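Local coordinates for protein PfkB family carbohydrate kinase (Listeria grayi DSM 20601, PDB 4GM6) that probably acts as a PfkB-family (ribokinase-like) sugar kinase, transferring a phosphate group to a carbohydrate substrate that has not been established, at residues I30-L34 with R129-A135; T73-V79 with V97-V103; A259-Q265 with E279-I285. One frame throughout, in Å; residues are numbered along the deposited sequence.

In the fold
Contacts 1 and 2 sit together; contact 3 lies across the chain's centre, its own centre about 31 Å from that of contact 1 and about 34 Å from that of contact 2. Contact 2 pairs the strand outermost within this chain at one end of the nine-stranded sheet with its neighbour; contact 3 does the same at the far end. Along the chain, contact 2 falls between the segments of contact 1, and contact 3 follows. Contact 1 ties the exit of strand 27-30 to the chain leaving the small four-stranded sheet, and Gly-31 O meets Thr-77 OG1 of contact 2 at an unusually short 2.4 Å, probably a hydrogen bond. Both ends of the central PfkB sheet are thus secured.

Contact 1: residues I30-L34 with R129-A135; sequences IGELL and RQHSSFA
The carboxylate of Glu-32 is held at both oxygens by Arg-129 and Ser-132. Its OE1 takes the N-H of Arg-129 NH1 at 3.0 Å, a nearly straight bond (167°) that makes a salt bridge; the oxygen lies close to the guanidinium plane, while the nitrogen reaches it from above the carboxylate plane. Its OE2 receives the hydroxyl of Ser-132 on the syn side but tilted 33° out of the carboxylate plane, with OG only 2.5 Å from OE2. The extended side chain, with CG anti to the backbone N (chi1 174°), runs across one face of the Phe-134 ring. There CB sits 3.8 Å from the centroid in a CH-pi contact, and CG packs against Phe-134 CB. Leu-34 lays its CD1 methyl over one face of the guanidinium, toward the rim, 3.6 Å from Arg-129 NH2.

The chain comes off strand 124-128 of the small sheet, passes through a type II turn from Arg-129 to Ser-132 and enters helix 133-136. Ser-132 is the N-cap, its OG also accepting from Ala-135 N at 3.0 Å, so one hydroxyl serves both the helix start and the glutamate. The arginine would probably stabilise a charged carboxylate at this buried place; the start of the short helix may add a little.

Water 2 donates to Glu-32 OE1 and Arg-129 O and accepts from Arg-129 NE; with OE1 at NH1, it would restrain the guanidinium's rotation, both lying in plane at its edge. Water 1 joins NH1 to the backbone O of Glu-32. Further out, Leu-163 of helix 158-163 packs on Glu-32, Arg-129 and Phe-134, and Trp-167 stacks on the Phe-134 ring. At the turn, His-131 stacks on His-131 of the second subunit.

Contact 2: residues T73-V79 with V97-V103; sequences TRIATVV and VDTAFVV
Val-102 and Val-103 lie tightly along Thr-77 to Val-79, in parallel register. Val-103 N donates to Thr-77 O (2.8 Å) and Val-79 N to Val-103 O (2.9 Å). Beside these bonds, CG2 of Thr-77 lies 3.8 Å from CG2 of Val-102, the two side chains pointing the same way, while CG1 of Val-102 also meets Val-79 CG2 at 3.9 Å.

The other half is looser. Asp-98 N bonds Thr-73 O at 2.8 Å, but the strand then breaks at a type I turn, Thr-99 to Val-102, and resumes shifted by one residue. Water 3 sits at the break, donating to Asp-98 O and accepting from Phe-101 N; its approach to Ile-75 O is doubtfully short. Partly exposed Phe-101 and Asp-98 pack on buried Arg-74, CE2 4.0 Å from its CD and Asp-98 CB 3.6 Å from its CB. No N-H of Arg-74 points at Asp-98 OD2, 4.0 Å from NE, and any attraction is probably electrostatic alone; Arg-74 NH1 instead bonds the backbone oxygens of Leu-147 and Lys-149. OD1 closes an Asx turn with Ala-100 N.

Helix 83-94 connects the strands in a beta-alpha-beta unit, its Leu-92 packing on Ile-75, Val-97 and Val-102; strand 27-30 borders 73-79.

Contact 3: residues A259-Q265 with E279-I285; sequences ASHHLLQ and EYAIYPI
Ile-285 pushes its delta methyl onto the His-262 ring just beyond the end of an antiparallel hairpin, strands 261-270 and 273-282, at the edge of the large sheet. From CB, 3.8 Å from Ala-259 O, the side chain leads to CG1, which lies beside the backbone of Ser-260. With CG1 anti to the carbonyl carbon (chi1 -66°) and an extended chi2, CD1 ends over the centre of the imidazole, 3.4 Å from the centroid and 12° off the normal, a close CH-pi contact. His-262 ND1 bonds Arg-254 on the neighbouring strand 248-256.

The strands are zipped by two hydrogen-bonded pairs, His-262 with Ile-282 and Leu-264 with Tyr-280, four backbone bonds in all; Ile-282 N to His-262 O is the straightest at 171°. Between them, in the non-hydrogen-bonded pair, Leu-263 CD2 packs on Ala-281 CB at 3.9 Å. On the face shared by His-262 and Leu-264, Ile-282 CD1 rests against Leu-264 CB.

Beyond the pairing, a cis peptide precedes Pro-284, and subunits meet here: His-261 ND1 bonds Tyr-283 OH of the fourth subunit. Within the chain, water 4 donates to Ile-285 O at 2.9 Å and bonds Ser-260 OG, itself bonded to Ala-119 N, at 2.7 Å.

Contact 1: residues I30-L34 with R129-A135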
# COMPACT_ATOMS: atom_id res chain seq x y z
N ILE C 30 -32.26 16.19 -3.33
CA ILE C 30 -31.58 17.48 -3.35
C ILE C 30 -30.50 17.50 -2.28
O ILE C 30 -30.74 17.17 -1.11
CB ILE C 30 -32.55 18.63 -3.05
CG1 ILE C 30 -33.65 18.68 -4.12
CG2 ILE C 30 -31.80 19.96 -3.02
CD1 ILE C 30 -34.79 19.61 -3.78
N GLY C 31 -29.29 17.85 -2.67
CA GLY C 31 -28.22 17.84 -1.69
C GLY C 31 -26.84 17.97 -2.27
O GLY C 31 -26.65 17.82 -3.48
N GLU C 32 -25.89 18.23 -1.39
CA GLU C 32 -24.52 18.48 -1.78
C GLU C 32 -23.69 17.20 -1.71
O GLU C 32 -23.85 16.42 -0.76
CB GLU C 32 -23.91 19.52 -0.85
CG GLU C 32 -22.43 19.74 -1.08
CD GLU C 32 -21.87 20.89 -0.28
OE1 GLU C 32 -22.49 21.29 0.73
OE2 GLU C 32 -20.79 21.39 -0.65
N LEU C 33 -22.81 17.00 -2.69
CA LEU C 33 -21.83 15.93 -2.66
C LEU C 33 -20.52 16.42 -2.05
O LEU C 33 -20.06 17.51 -2.35
CB LEU C 33 -21.55 15.39 -4.06
CG LEU C 33 -22.59 14.41 -4.60
CD1 LEU C 33 -23.72 15.22 -5.21
CD2 LEU C 33 -21.99 13.46 -5.63
N LEU C 34 -19.93 15.60 -1.19
CA LEU C 34 -18.68 15.95 -0.52
C LEU C 34 -17.62 14.93 -0.89
O LEU C 34 -17.93 13.76 -1.14
CB LEU C 34 -18.87 15.93 1.00
CG LEU C 34 -19.91 16.89 1.54
CD1 LEU C 34 -20.08 16.73 3.05
CD2 LEU C 34 -19.45 18.30 1.19
N ARG C 129 -16.16 22.25 4.20
CA ARG C 129 -17.28 22.27 3.26
C ARG C 129 -17.80 23.69 3.03
O ARG C 129 -18.51 23.93 2.06
CB ARG C 129 -18.42 21.37 3.76
CG ARG C 129 -19.22 21.95 4.93
CD ARG C 129 -20.37 21.05 5.35
NE ARG C 129 -21.28 20.76 4.25
CZ ARG C 129 -22.09 19.70 4.19
NH1 ARG C 129 -22.88 19.52 3.14
NH2 ARG C 129 -22.09 18.81 5.17
N GLN C 130 -17.44 24.63 3.89
CA GLN C 130 -17.84 26.01 3.65
C GLN C 130 -17.28 26.52 2.32
O GLN C 130 -16.23 26.06 1.85
CB GLN C 130 -17.37 26.94 4.76
CG GLN C 130 -18.17 26.85 6.05
CD GLN C 130 -17.61 27.75 7.13
OE1 GLN C 130 -17.42 28.95 6.91
NE2 GLN C 130 -17.33 27.18 8.30
N HIS C 131 -17.99 27.47 1.74
CA HIS C 131 -17.57 28.15 0.51
C HIS C 131 -17.56 27.22 -0.70
O HIS C 131 -17.04 27.59 -1.75
CB HIS C 131 -16.21 28.82 0.67
CG HIS C 131 -16.07 29.63 1.92
ND1 HIS C 131 -16.56 30.91 2.04
CD2 HIS C 131 -15.47 29.34 3.10
CE1 HIS C 131 -16.27 31.37 3.25
NE2 HIS C 131 -15.62 30.44 3.91
N SER C 132 -18.14 26.04 -0.57
CA SER C 132 -18.28 25.16 -1.72
C SER C 132 -19.23 25.76 -2.77
O SER C 132 -20.03 26.65 -2.46
CB SER C 132 -18.76 23.77 -1.28
OG SER C 132 -20.13 23.81 -0.87
N SER C 133 -19.16 25.27 -4.00
CA SER C 133 -20.11 25.66 -5.05
C SER C 133 -21.55 25.52 -4.56
O SER C 133 -22.37 26.44 -4.72
CB SER C 133 -19.90 24.80 -6.30
OG SER C 133 -18.57 24.91 -6.78
N PHE C 134 -21.88 24.37 -4.00
CA PHE C 134 -23.23 24.14 -3.53
C PHE C 134 -23.61 25.14 -2.44
O PHE C 134 -24.67 25.77 -2.50
CB PHE C 134 -23.40 22.72 -3.00
CG PHE C 134 -24.84 22.34 -2.77
CD1 PHE C 134 -25.51 21.56 -3.70
CD2 PHE C 134 -25.51 22.78 -1.65
CE1 PHE C 134 -26.83 21.21 -3.50
CE2 PHE C 134 -26.84 22.43 -1.44
CZ PHE C 134 -27.50 21.64 -2.36
N ALA C 135 -22.72 25.30 -1.46
CA ALA C 135 -22.98 26.20 -0.34
C ALA C 135 -23.19 27.64 -0.79
O ALA C 135 -24.07 28.33 -0.28
CB ALA C 135 -21.86 26.11 0.68
O HOH W 1 -24.18 17.05 2.14
O HOH W 2 -21.25 22.97 2.31

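Contact 2: residues T73-V79 with V97-V103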
# COMPACT_ATOMS: atom_id res chain seq x y z
N THR C 73 -33.10 7.18 -10.24
CA THR C 73 -33.02 8.36 -9.39
C THR C 73 -32.32 9.51 -10.11
O THR C 73 -31.61 9.30 -11.10
CB THR C 73 -32.26 8.05 -8.08
OG1 THR C 73 -30.97 7.50 -8.39
CG2 THR C 73 -33.04 7.06 -7.22
N ARG C 74 -32.53 10.71 -9.59
CA ARG C 74 -31.92 11.92 -10.12
C ARG C 74 -31.68 12.87 -8.96
O ARG C 74 -32.36 12.79 -7.92
CB ARG C 74 -32.87 12.59 -11.12
CG ARG C 74 -34.07 13.23 -10.45
CD ARG C 74 -35.06 13.75 -11.47
NE ARG C 74 -35.38 12.74 -12.49
CZ ARG C 74 -36.49 12.75 -13.23
NH1 ARG C 74 -37.40 13.71 -13.06
NH2 ARG C 74 -36.69 11.80 -14.13
N ILE C 75 -30.73 13.78 -9.12
CA ILE C 75 -30.38 14.66 -8.02
C ILE C 75 -30.10 16.07 -8.49
O ILE C 75 -29.30 16.30 -9.41
CB ILE C 75 -29.14 14.14 -7.25
CG1 ILE C 75 -28.94 14.94 -5.96
CG2 ILE C 75 -27.89 14.23 -8.11
CD1 ILE C 75 -27.77 14.47 -5.11
N ALA C 76 -30.79 17.01 -7.86
CA ALA C 76 -30.51 18.43 -8.06
C ALA C 76 -29.30 18.79 -7.19
O ALA C 76 -29.39 18.77 -5.96
CB ALA C 76 -31.73 19.26 -7.70
N THR C 77 -28.17 19.10 -7.81
CA THR C 77 -26.98 19.46 -7.05
C THR C 77 -26.04 20.40 -7.83
O THR C 77 -26.27 20.69 -9.00
CB THR C 77 -26.21 18.20 -6.60
OG1 THR C 77 -25.45 18.51 -5.42
CG2 THR C 77 -25.28 17.71 -7.71
N VAL C 78 -24.99 20.88 -7.16
CA VAL C 78 -24.05 21.81 -7.78
C VAL C 78 -22.61 21.38 -7.51
O VAL C 78 -22.26 21.08 -6.37
CB VAL C 78 -24.20 23.24 -7.24
CG1 VAL C 78 -23.19 24.16 -7.91
CG2 VAL C 78 -25.63 23.74 -7.45
N VAL C 79 -21.79 21.37 -8.57
CA VAL C 79 -20.37 21.07 -8.45
C VAL C 79 -19.53 22.03 -9.28
O VAL C 79 -19.99 22.55 -10.28
CB VAL C 79 -20.05 19.63 -8.91
CG1 VAL C 79 -20.91 18.63 -8.16
CG2 VAL C 79 -20.25 19.51 -10.42
N VAL C 97 -27.02 7.13 -11.05
CA VAL C 97 -27.92 8.20 -10.67
C VAL C 97 -27.90 9.21 -11.81
O VAL C 97 -26.83 9.53 -12.33
CB VAL C 97 -27.46 8.88 -9.37
CG1 VAL C 97 -28.39 10.02 -9.00
CG2 VAL C 97 -27.41 7.86 -8.24
N ASP C 98 -29.08 9.68 -12.20
CA ASP C 98 -29.23 10.66 -13.28
C ASP C 98 -28.48 11.94 -12.95
O ASP C 98 -28.63 12.48 -11.85
CB ASP C 98 -30.73 10.97 -13.47
CG ASP C 98 -31.01 11.81 -14.72
OD1 ASP C 98 -30.10 12.02 -15.55
OD2 ASP C 98 -32.18 12.24 -14.88
N THR C 99 -27.68 12.44 -13.89
CA THR C 99 -26.92 13.66 -13.66
C THR C 99 -27.45 14.89 -14.42
O THR C 99 -26.90 15.98 -14.33
CB THR C 99 -25.42 13.47 -13.98
OG1 THR C 99 -25.28 13.08 -15.35
CG2 THR C 99 -24.81 12.38 -13.09
N ALA C 100 -28.52 14.70 -15.19
CA ALA C 100 -29.07 15.80 -15.98
C ALA C 100 -29.32 17.09 -15.19
O ALA C 100 -29.39 18.17 -15.77
CB ALA C 100 -30.37 15.36 -16.68
N PHE C 101 -29.49 16.98 -13.87
CA PHE C 101 -29.81 18.17 -13.07
C PHE C 101 -28.66 18.61 -12.17
O PHE C 101 -28.85 19.38 -11.24
CB PHE C 101 -31.12 17.96 -12.28
CG PHE C 101 -32.32 17.70 -13.15
CD1 PHE C 101 -33.16 18.74 -13.54
CD2 PHE C 101 -32.61 16.42 -13.59
CE1 PHE C 101 -34.25 18.51 -14.34
CE2 PHE C 101 -33.71 16.18 -14.41
CZ PHE C 101 -34.53 17.22 -14.78
N VAL C 102 -27.46 18.10 -12.46
CA VAL C 102 -26.26 18.57 -11.79
C VAL C 102 -25.88 19.88 -12.47
O VAL C 102 -25.84 19.95 -13.70
CB VAL C 102 -25.08 17.56 -11.93
CG1 VAL C 102 -23.78 18.15 -11.39
CG2 VAL C 102 -25.40 16.25 -11.21
N VAL C 103 -25.63 20.91 -11.68
CA VAL C 103 -25.28 22.22 -12.24
C VAL C 103 -23.82 22.53 -11.92
O VAL C 103 -23.37 22.33 -10.79
CB VAL C 103 -26.18 23.34 -11.68
CG1 VAL C 103 -25.66 24.70 -12.14
CG2 VAL C 103 -27.63 23.14 -12.12
O HOH W 3 -29.52 15.08 -11.52

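Contact 3: residues A259-Q265 with E279-I285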
# COMPACT_ATOMS: atom_id res chain seq x y z
N ALA C 259 -16.59 2.43 19.72
CA ALA C 259 -16.46 2.78 18.32
C ALA C 259 -16.44 1.54 17.42
O ALA C 259 -16.57 1.64 16.21
CB ALA C 259 -15.22 3.63 18.09
N SER C 260 -16.29 0.36 18.04
CA SER C 260 -16.22 -0.91 17.30
C SER C 260 -17.41 -1.84 17.60
O SER C 260 -17.47 -2.96 17.11
CB SER C 260 -14.91 -1.67 17.62
OG SER C 260 -13.78 -0.98 17.13
N HIS C 261 -18.35 -1.38 18.42
CA HIS C 261 -19.42 -2.26 18.84
C HIS C 261 -20.70 -1.47 19.07
O HIS C 261 -20.82 -0.75 20.06
CB HIS C 261 -19.00 -3.01 20.10
CG HIS C 261 -19.96 -4.07 20.53
ND1 HIS C 261 -19.75 -4.85 21.65
CD2 HIS C 261 -21.13 -4.48 20.00
CE1 HIS C 261 -20.75 -5.70 21.79
NE2 HIS C 261 -21.60 -5.51 20.79
N HIS C 262 -21.64 -1.60 18.14
CA HIS C 262 -22.94 -0.95 18.21
C HIS C 262 -24.04 -2.00 18.18
O HIS C 262 -23.87 -3.07 17.58
CB HIS C 262 -23.16 -0.05 16.99
CG HIS C 262 -22.32 1.19 16.96
ND1 HIS C 262 -22.51 2.19 16.02
CD2 HIS C 262 -21.30 1.60 17.74
CE1 HIS C 262 -21.62 3.14 16.21
NE2 HIS C 262 -20.88 2.82 17.26
N LEU C 263 -25.17 -1.70 18.82
CA LEU C 263 -26.41 -2.43 18.61
C LEU C 263 -27.28 -1.55 17.72
O LEU C 263 -27.30 -0.32 17.86
CB LEU C 263 -27.12 -2.70 19.94
CG LEU C 263 -26.29 -3.33 21.07
CD1 LEU C 263 -27.16 -3.57 22.31
CD2 LEU C 263 -25.63 -4.62 20.61
N LEU C 264 -27.99 -2.16 16.77
CA LEU C 264 -28.79 -1.39 15.83
C LEU C 264 -30.12 -2.08 15.64
O LEU C 264 -30.16 -3.28 15.39
CB LEU C 264 -28.09 -1.30 14.48
CG LEU C 264 -28.66 -0.23 13.55
CD1 LEU C 264 -28.16 1.14 13.98
CD2 LEU C 264 -28.25 -0.52 12.12
N GLN C 265 -31.19 -1.31 15.74
CA GLN C 265 -32.54 -1.83 15.66
C GLN C 265 -33.35 -0.78 14.92
O GLN C 265 -33.29 0.41 15.25
CB GLN C 265 -33.10 -2.06 17.06
CG GLN C 265 -34.56 -2.51 17.09
CD GLN C 265 -35.01 -2.93 18.47
OE1 GLN C 265 -34.84 -2.19 19.44
NE2 GLN C 265 -35.61 -4.11 18.57
N GLU C 279 -32.86 -6.77 17.01
CA GLU C 279 -31.73 -5.92 17.31
C GLU C 279 -30.44 -6.62 16.88
O GLU C 279 -30.19 -7.74 17.30
CB GLU C 279 -31.68 -5.59 18.79
CG GLU C 279 -30.72 -4.47 19.14
CD GLU C 279 -30.99 -3.91 20.53
OE1 GLU C 279 -30.67 -4.61 21.52
OE2 GLU C 279 -31.52 -2.78 20.63
N TYR C 280 -29.66 -5.97 16.03
CA TYR C 280 -28.37 -6.51 15.56
C TYR C 280 -27.21 -6.05 16.41
O TYR C 280 -27.14 -4.89 16.81
CB TYR C 280 -28.08 -6.07 14.13
CG TYR C 280 -28.97 -6.68 13.09
CD1 TYR C 280 -28.66 -7.92 12.53
CD2 TYR C 280 -30.11 -6.03 12.66
CE1 TYR C 280 -29.48 -8.48 11.57
CE2 TYR C 280 -30.94 -6.59 11.71
CZ TYR C 280 -30.61 -7.81 11.17
OH TYR C 280 -31.42 -8.37 10.22
N ALA C 281 -26.28 -6.96 16.67
CA ALA C 281 -25.01 -6.62 17.28
C ALA C 281 -23.98 -6.53 16.16
O ALA C 281 -23.75 -7.50 15.45
CB ALA C 281 -24.63 -7.66 18.31
N ILE C 282 -23.37 -5.36 16.00
CA ILE C 282 -22.39 -5.14 14.95
C ILE C 282 -21.02 -4.94 15.56
O ILE C 282 -20.79 -3.95 16.26
CB ILE C 282 -22.76 -3.89 14.12
CG1 ILE C 282 -24.19 -4.02 13.58
CG2 ILE C 282 -21.73 -3.66 13.02
CD1 ILE C 282 -24.71 -2.78 12.87
N TYR C 283 -20.09 -5.85 15.27
CA TYR C 283 -18.73 -5.74 15.76
C TYR C 283 -17.81 -6.69 14.99
O TYR C 283 -18.17 -7.83 14.77
CB TYR C 283 -18.66 -6.05 17.26
CG TYR C 283 -17.25 -6.34 17.72
CD1 TYR C 283 -16.76 -7.63 17.74
CD2 TYR C 283 -16.40 -5.31 18.12
CE1 TYR C 283 -15.47 -7.91 18.15
CE2 TYR C 283 -15.11 -5.57 18.55
CZ TYR C 283 -14.65 -6.87 18.55
OH TYR C 283 -13.37 -7.15 18.96
N PRO C 284 -16.64 -6.19 14.55
CA PRO C 284 -16.22 -4.79 14.69
C PRO C 284 -17.00 -3.93 13.70
O PRO C 284 -17.87 -4.44 13.00
CB PRO C 284 -14.73 -4.83 14.31
CG PRO C 284 -14.65 -5.95 13.31
CD PRO C 284 -15.66 -6.98 13.77
N ILE C 285 -16.73 -2.63 13.67
CA ILE C 285 -17.36 -1.76 12.69
C ILE C 285 -16.34 -1.34 11.65
O ILE C 285 -15.32 -0.76 11.99
CB ILE C 285 -17.99 -0.53 13.37
CG1 ILE C 285 -19.14 -1.01 14.26
CG2 ILE C 285 -18.48 0.46 12.32
CD1 ILE C 285 -19.80 0.07 15.10
O HOH W 4 -13.85 -1.38 14.46